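Local coordinates for sigma regulatory family protein-PP2C phosphatase (Chlamydia trachomatis serovar L2, PDB 6MAB) that probably senses TCA-cycle intermediates through this periplasmic domain, and is as a whole a membrane-bound regulator that probably has phosphatase activity, at residues S167-I172 against Q181-S186; Q131-D136 against L143-T148. One frame throughout, in Å; residues are numbered along the deposited sequence. Where two conformers were deposited one is given.

Contact 1. Residues S167-I172 against Q181-S186; sequences SVKTAI and QATDSS
The flat carboxylate of Asp-184 meets the aliphatic chain of Lys-169 through one oxygen, with OD2 3.4 Å from CD. The two side chains cross obliquely. There is no salt bridge, since Lys-169 NZ stays 5.5 Å from Asp-184 OD2. That oxygen is instead hydrogen-bonded to Tyr-259 on the neighbouring strand 254-261. Thr-183 crosses Lys-169 at about a right angle and packs its CG2 against the lysine CG.

The backbone of Thr-170 is held at both polar atoms by Thr-183. Its O accepts from Thr-183 N at 2.9 Å, and its N donates to Thr-183 OG1, also at 2.9 Å. OG1 lies beside its own backbone N (chi1 -55°), which lets one residue serve both. The hydroxyl in turn is hydrogen-bonded to the carbonyl of Leu-160, at the end of helix 153-160. Further along, Ile-172 N donates to Gln-181 O in a nearly straight bond. Ala-171 and Ala-182 form a non-hydrogen-bonded pair, their CB atoms 3.7 Å apart on one face of the sheet. This is an antiparallel beta hairpin at the sheet margin, where the threonine hydroxyl stands in for a backbone carbonyl just past the end of strand 179-182.

Contact 2. Residues Q131-D136 against L143-T148; sequences QTNIFD and LGVLYT
Strands 131-135 and 143-148 run antiparallel, their axes 4.5 Å apart at closest and their directions 153° apart. Thr-132 and Leu-146 exchange two backbone bonds. Ile-134 N donates to Gly-144 O, while Ile-134 O accepts from Leu-143 N rather than from Gly-144 N. The pairing is irregular here, probably a bulge, and Gly-144 N is buried without a partner.

Gln-131, Asn-133, Val-145 and Tyr-147 share one face of the sheet. Gln-131 and Tyr-147 lie side by side and point the same way. NE2 of Gln-131 comes to 3.5 Å from CE2 of the Tyr-147 ring, with amide and ring turned 36° apart. Val-145 spreads its two methyls between neighbours. CG1, anti to the backbone N (chi1 172°), lies 3.8 Å from Gln-131 CB, and CG2 lies 3.6 Å from Asn-133 OD1.

On the other face, Ile-134 reaches across Gly-144. Its CD1 stands 3.8 Å from Leu-146 N and 4.3 Å from Leu-146 CB. Helix 35-45 covers Thr-132 and Leu-146 here, and Thr-132 OG1 is hydrogen-bonded to Asn-35 ND2 of that helix. Near the turn, Leu-143 CD1 packs 3.8 Å from Asp-136 CA. The aspartate OD1 accepts from Ser-138 N and Ser-139 N inside the hairpin loop.

The buried amides find their partners beyond the hairpin. Gln-131 donates to Glu-104 O and accepts from Phe-106 N, which should fix the rotation of its amide. Asn-133 ND2 donates to Gln-111 O and Ser-108 O. The chemistry implies a divided sheet: one face ties a covering loop down through polar bonds, and the other meets a helix through apolar side chains and one threonine bond.

Overall arrangement
Both contacts are antiparallel hairpins, but they hold different sheets. Contact 2 belongs to the five-stranded sheet and contact 1 to the six-stranded one. Their centres are 33 Å apart, on opposite sides of the chain's centre, and they do not touch. Contact 2 joins two inner strands and is buried, with loops and a helix packed on its faces. Contact 1 lies at a sheet margin and is only partly buried. There a threonine hydroxyl adds to a short run of backbone bonds and a lysine chain packs beside it, whereas contact 2 combines longer backbone pairing with buried amides and branched apolar groups. Two such sheets in series after a long N-terminal helix are consistent with a double-Cache sensor domain.

Contact 1. Residues S167-I172 against Q181-S186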
loop_
_atom_site.group_PDB
_atom_site.type_symbol
_atom_site.label_atom_id
_atom_site.label_comp_id
_atom_site.label_asym_id
_atom_site.label_seq_id
_atom_site.Cartn_x
_atom_site.Cartn_y
_atom_site.Cartn_z
ATOM N N SER A 167 24.073 -1.280 -0.301
ATOM C CA SER A 167 22.731 -0.997 0.202
ATOM C C SER A 167 21.660 -1.699 -0.643
ATOM O O SER A 167 21.623 -1.564 -1.865
ATOM C CB SER A 167 22.492 0.513 0.223
ATOM O OG SER A 167 21.290 0.836 0.899
ATOM N N VAL A 168 20.773 -2.450 -0.000
ATOM C CA VAL A 168 19.771 -3.186 -0.757
ATOM C C VAL A 168 18.695 -2.231 -1.236
ATOM O O VAL A 168 18.432 -1.182 -0.640
ATOM C CB VAL A 168 19.165 -4.344 0.060
ATOM C CG1 VAL A 168 20.279 -5.167 0.695
ATOM C CG2 VAL A 168 18.171 -3.837 1.078
ATOM N N LYS A 169 18.067 -2.611 -2.328
ATOM C CA LYS A 169 16.996 -1.858 -2.952
ATOM C C LYS A 169 15.657 -2.477 -2.572
ATOM O O LYS A 169 15.602 -3.603 -2.080
ATOM C CB LYS A 169 17.184 -1.850 -4.467
ATOM C CG LYS A 169 18.550 -1.311 -4.882
ATOM C CD LYS A 169 18.761 -1.361 -6.390
ATOM C CE LYS A 169 20.174 -0.908 -6.769
ATOM N NZ LYS A 169 21.235 -1.679 -6.054
ATOM N N THR A 170 14.574 -1.727 -2.789
ATOM C CA THR A 170 13.267 -2.124 -2.275
ATOM C C THR A 170 12.183 -1.828 -3.304
ATOM O O THR A 170 12.227 -0.807 -3.992
ATOM C CB THR A 170 12.934 -1.375 -0.968
ATOM O OG1 THR A 170 13.981 -1.575 -0.020
ATOM C CG2 THR A 170 11.586 -1.833 -0.370
ATOM N N ALA A 171 11.188 -2.706 -3.371
ATOM C CA ALA A 171 9.977 -2.483 -4.152
ATOM C C ALA A 171 8.776 -2.823 -3.283
ATOM O O ALA A 171 8.789 -3.817 -2.556
ATOM C CB ALA A 171 9.951 -3.315 -5.411
ATOM N N ILE A 172 7.761 -1.966 -3.339
ATOM C CA ILE A 172 6.484 -2.198 -2.675
ATOM C C ILE A 172 5.551 -2.851 -3.681
ATOM O O ILE A 172 5.352 -2.312 -4.784
ATOM C CB ILE A 172 5.886 -0.882 -2.157
ATOM C CG1 ILE A 172 6.871 -0.167 -1.228
ATOM C CG2 ILE A 172 4.524 -1.115 -1.493
ATOM C CD1 ILE A 172 7.288 -0.941 -0.000
ATOM N N GLN A 181 5.901 1.004 -6.273
ATOM C CA GLN A 181 7.010 1.939 -6.265
ATOM C C GLN A 181 8.268 1.178 -5.888
ATOM O O GLN A 181 8.229 0.300 -5.014
ATOM C CB GLN A 181 6.745 3.087 -5.292
ATOM C CG GLN A 181 7.703 4.223 -5.418
ATOM C CD GLN A 181 7.172 5.461 -4.758
ATOM O OE1 GLN A 181 7.491 5.743 -3.607
ATOM N NE2 GLN A 181 6.340 6.216 -5.485
ATOM N N ALA A 182 9.373 1.516 -6.540
ATOM C CA ALA A 182 10.642 0.861 -6.255
ATOM C C ALA A 182 11.791 1.856 -6.297
ATOM O O ALA A 182 11.702 2.930 -6.909
ATOM C CB ALA A 182 10.915 -0.284 -7.254
ATOM N N THR A 183 12.905 1.457 -5.673
ATOM C CA THR A 183 14.144 2.219 -5.760
ATOM C C THR A 183 14.443 2.580 -7.205
ATOM O O THR A 183 14.817 3.711 -7.519
ATOM C CB THR A 183 15.300 1.398 -5.189
ATOM O OG1 THR A 183 14.974 0.992 -3.838
ATOM C CG2 THR A 183 16.607 2.203 -5.235
ATOM N N ASP A 184 14.319 1.599 -8.079
ATOM C CA ASP A 184 14.463 1.799 -9.516
ATOM C C ASP A 184 13.075 2.136 -10.066
ATOM O O ASP A 184 12.195 1.276 -10.128
ATOM C CB ASP A 184 15.059 0.548 -10.154
ATOM C CG ASP A 184 16.502 0.318 -9.746
ATOM O OD1 ASP A 184 17.371 1.136 -10.127
ATOM O OD2 ASP A 184 16.770 -0.672 -9.031
ATOM N N SER A 185 12.873 3.401 -10.435
ATOM C CA SER A 185 11.568 3.859 -10.897
ATOM C C SER A 185 11.127 3.164 -12.180
ATOM O O SER A 185 9.930 3.155 -12.491
ATOM C CB SER A 185 11.605 5.376 -11.103
ATOM O OG SER A 185 10.511 5.809 -11.886
ATOM N N SER A 186 12.063 2.587 -12.939
ATOM C CA SER A 186 11.674 1.817 -14.125
ATOM C C SER A 186 10.866 0.568 -13.784
ATOM O O SER A 186 10.285 -0.052 -14.688
ATOM C CB SER A 186 12.926 1.421 -14.924
ATOM O OG SER A 186 13.705 0.462 -14.216
#

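Contact 2. Residues Q131-D136 against L143-T148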
loop_
_atom_site.group_PDB
_atom_site.type_symbol
_atom_site.label_atom_id
_atom_site.label_comp_id
_atom_site.label_asym_id
_atom_site.label_seq_id
_atom_site.Cartn_x
_atom_site.Cartn_y
_atom_site.Cartn_z
ATOM N N GLN A 131 -9.333 3.120 5.909
ATOM C CA GLN A 131 -10.779 3.100 6.024
ATOM C C GLN A 131 -11.143 2.555 7.384
ATOM O O GLN A 131 -10.642 1.494 7.767
ATOM C CB GLN A 131 -11.382 2.253 4.905
ATOM C CG GLN A 131 -10.998 2.812 3.556
ATOM C CD GLN A 131 -11.568 2.040 2.366
ATOM O OE1 GLN A 131 -12.469 1.208 2.504
ATOM N NE2 GLN A 131 -11.049 2.347 1.182
ATOM N N THR A 132 -11.984 3.294 8.106
ATOM C CA THR A 132 -12.387 2.942 9.459
ATOM C C THR A 132 -13.904 3.012 9.599
ATOM O O THR A 132 -14.517 4.030 9.260
ATOM C CB THR A 132 -11.707 3.873 10.445
ATOM O OG1 THR A 132 -10.291 3.751 10.285
ATOM C CG2 THR A 132 -12.106 3.531 11.891
ATOM N N ASN A 133 -14.505 1.938 10.115
ATOM C CA ASN A 133 -15.952 1.891 10.254
ATOM C C ASN A 133 -16.420 2.813 11.380
ATOM O O ASN A 133 -15.803 2.901 12.448
ATOM C CB ASN A 133 -16.426 0.456 10.504
ATOM C CG ASN A 133 -16.679 -0.297 9.239
ATOM O OD1 ASN A 133 -17.140 0.267 8.239
ATOM N ND2 ASN A 133 -16.391 -1.584 9.261
ATOM N N ILE A 134 -17.503 3.532 11.108
ATOM C CA ILE A 134 -18.176 4.374 12.088
ATOM C C ILE A 134 -19.381 3.566 12.556
ATOM O O ILE A 134 -20.377 3.424 11.837
ATOM C CB ILE A 134 -18.561 5.732 11.491
ATOM C CG1 ILE A 134 -17.276 6.489 11.090
ATOM C CG2 ILE A 134 -19.397 6.539 12.484
ATOM C CD1 ILE A 134 -17.536 7.662 10.157
ATOM N N PHE A 135 -19.256 2.993 13.744
ATOM C CA PHE A 135 -20.257 2.099 14.315
ATOM C C PHE A 135 -21.218 2.892 15.184
ATOM O O PHE A 135 -20.790 3.694 16.026
ATOM C CB PHE A 135 -19.605 1.011 15.178
ATOM C CG PHE A 135 -18.782 0.010 14.408
ATOM C CD1 PHE A 135 -19.381 -0.886 13.547
ATOM C CD2 PHE A 135 -17.410 -0.041 14.555
ATOM C CE1 PHE A 135 -18.630 -1.814 12.849
ATOM C CE2 PHE A 135 -16.644 -0.968 13.843
ATOM C CZ PHE A 135 -17.267 -1.863 13.007
ATOM N N ASP A 136 -22.512 2.640 15.004
ATOM C CA ASP A 136 -23.523 3.258 15.854
ATOM C C ASP A 136 -23.230 2.951 17.313
ATOM O O ASP A 136 -22.943 1.808 17.672
ATOM C CB ASP A 136 -24.913 2.748 15.473
ATOM C CG ASP A 136 -26.029 3.473 16.211
ATOM O OD1 ASP A 136 -26.326 3.110 17.372
ATOM O OD2 ASP A 136 -26.605 4.413 15.621
ATOM N N LEU A 143 -22.549 2.924 10.211
ATOM C CA LEU A 143 -23.199 4.137 9.736
ATOM C C LEU A 143 -22.458 4.769 8.579
ATOM O O LEU A 143 -23.041 5.551 7.817
ATOM C CB LEU A 143 -23.291 5.160 10.866
ATOM C CG LEU A 143 -24.078 4.747 12.122
ATOM C CD1 LEU A 143 -24.087 5.850 13.160
ATOM C CD2 LEU A 143 -25.518 4.385 11.740
ATOM N N GLY A 144 -21.180 4.458 8.443
ATOM C CA GLY A 144 -20.357 5.102 7.450
ATOM C C GLY A 144 -18.918 4.701 7.672
ATOM O O GLY A 144 -18.615 3.847 8.510
ATOM N N VAL A 145 -18.045 5.338 6.910
ATOM C CA VAL A 145 -16.623 5.035 6.920
ATOM C C VAL A 145 -15.851 6.344 6.963
ATOM O O VAL A 145 -16.193 7.291 6.255
ATOM C CB VAL A 145 -16.229 4.200 5.685
ATOM C CG1 VAL A 145 -14.701 4.037 5.593
ATOM C CG2 VAL A 145 -16.918 2.839 5.754
ATOM N N LEU A 146 -14.833 6.412 7.827
ATOM C CA LEU A 146 -13.862 7.506 7.805
ATOM C C LEU A 146 -12.736 7.091 6.865
ATOM O O LEU A 146 -12.027 6.105 7.119
ATOM C CB LEU A 146 -13.325 7.803 9.199
ATOM C CG LEU A 146 -12.327 8.966 9.245
ATOM C CD1 LEU A 146 -12.988 10.261 8.804
ATOM C CD2 LEU A 146 -11.758 9.144 10.647
ATOM N N TYR A 147 -12.618 7.815 5.747
ATOM C CA TYR A 147 -11.747 7.496 4.632
ATOM C C TYR A 147 -10.632 8.538 4.568
ATOM O O TYR A 147 -10.915 9.733 4.464
ATOM C CB TYR A 147 -12.604 7.506 3.370
ATOM C CG TYR A 147 -11.913 7.237 2.050
ATOM C CD1 TYR A 147 -11.281 8.249 1.362
ATOM C CD2 TYR A 147 -11.955 5.974 1.471
ATOM C CE1 TYR A 147 -10.665 8.006 0.119
ATOM C CE2 TYR A 147 -11.345 5.724 0.237
ATOM C CZ TYR A 147 -10.715 6.746 -0.428
ATOM O OH TYR A 147 -10.122 6.522 -1.658
ATOM N N THR A 148 -9.373 8.097 4.649
ATOM C CA THR A 148 -8.246 9.019 4.546
ATOM C C THR A 148 -7.226 8.530 3.519
ATOM O O THR A 148 -7.004 7.320 3.335
ATOM C CB THR A 148 -7.545 9.279 5.882
ATOM O OG1 THR A 148 -7.096 8.056 6.433
ATOM C CG2 THR A 148 -8.483 9.955 6.871
#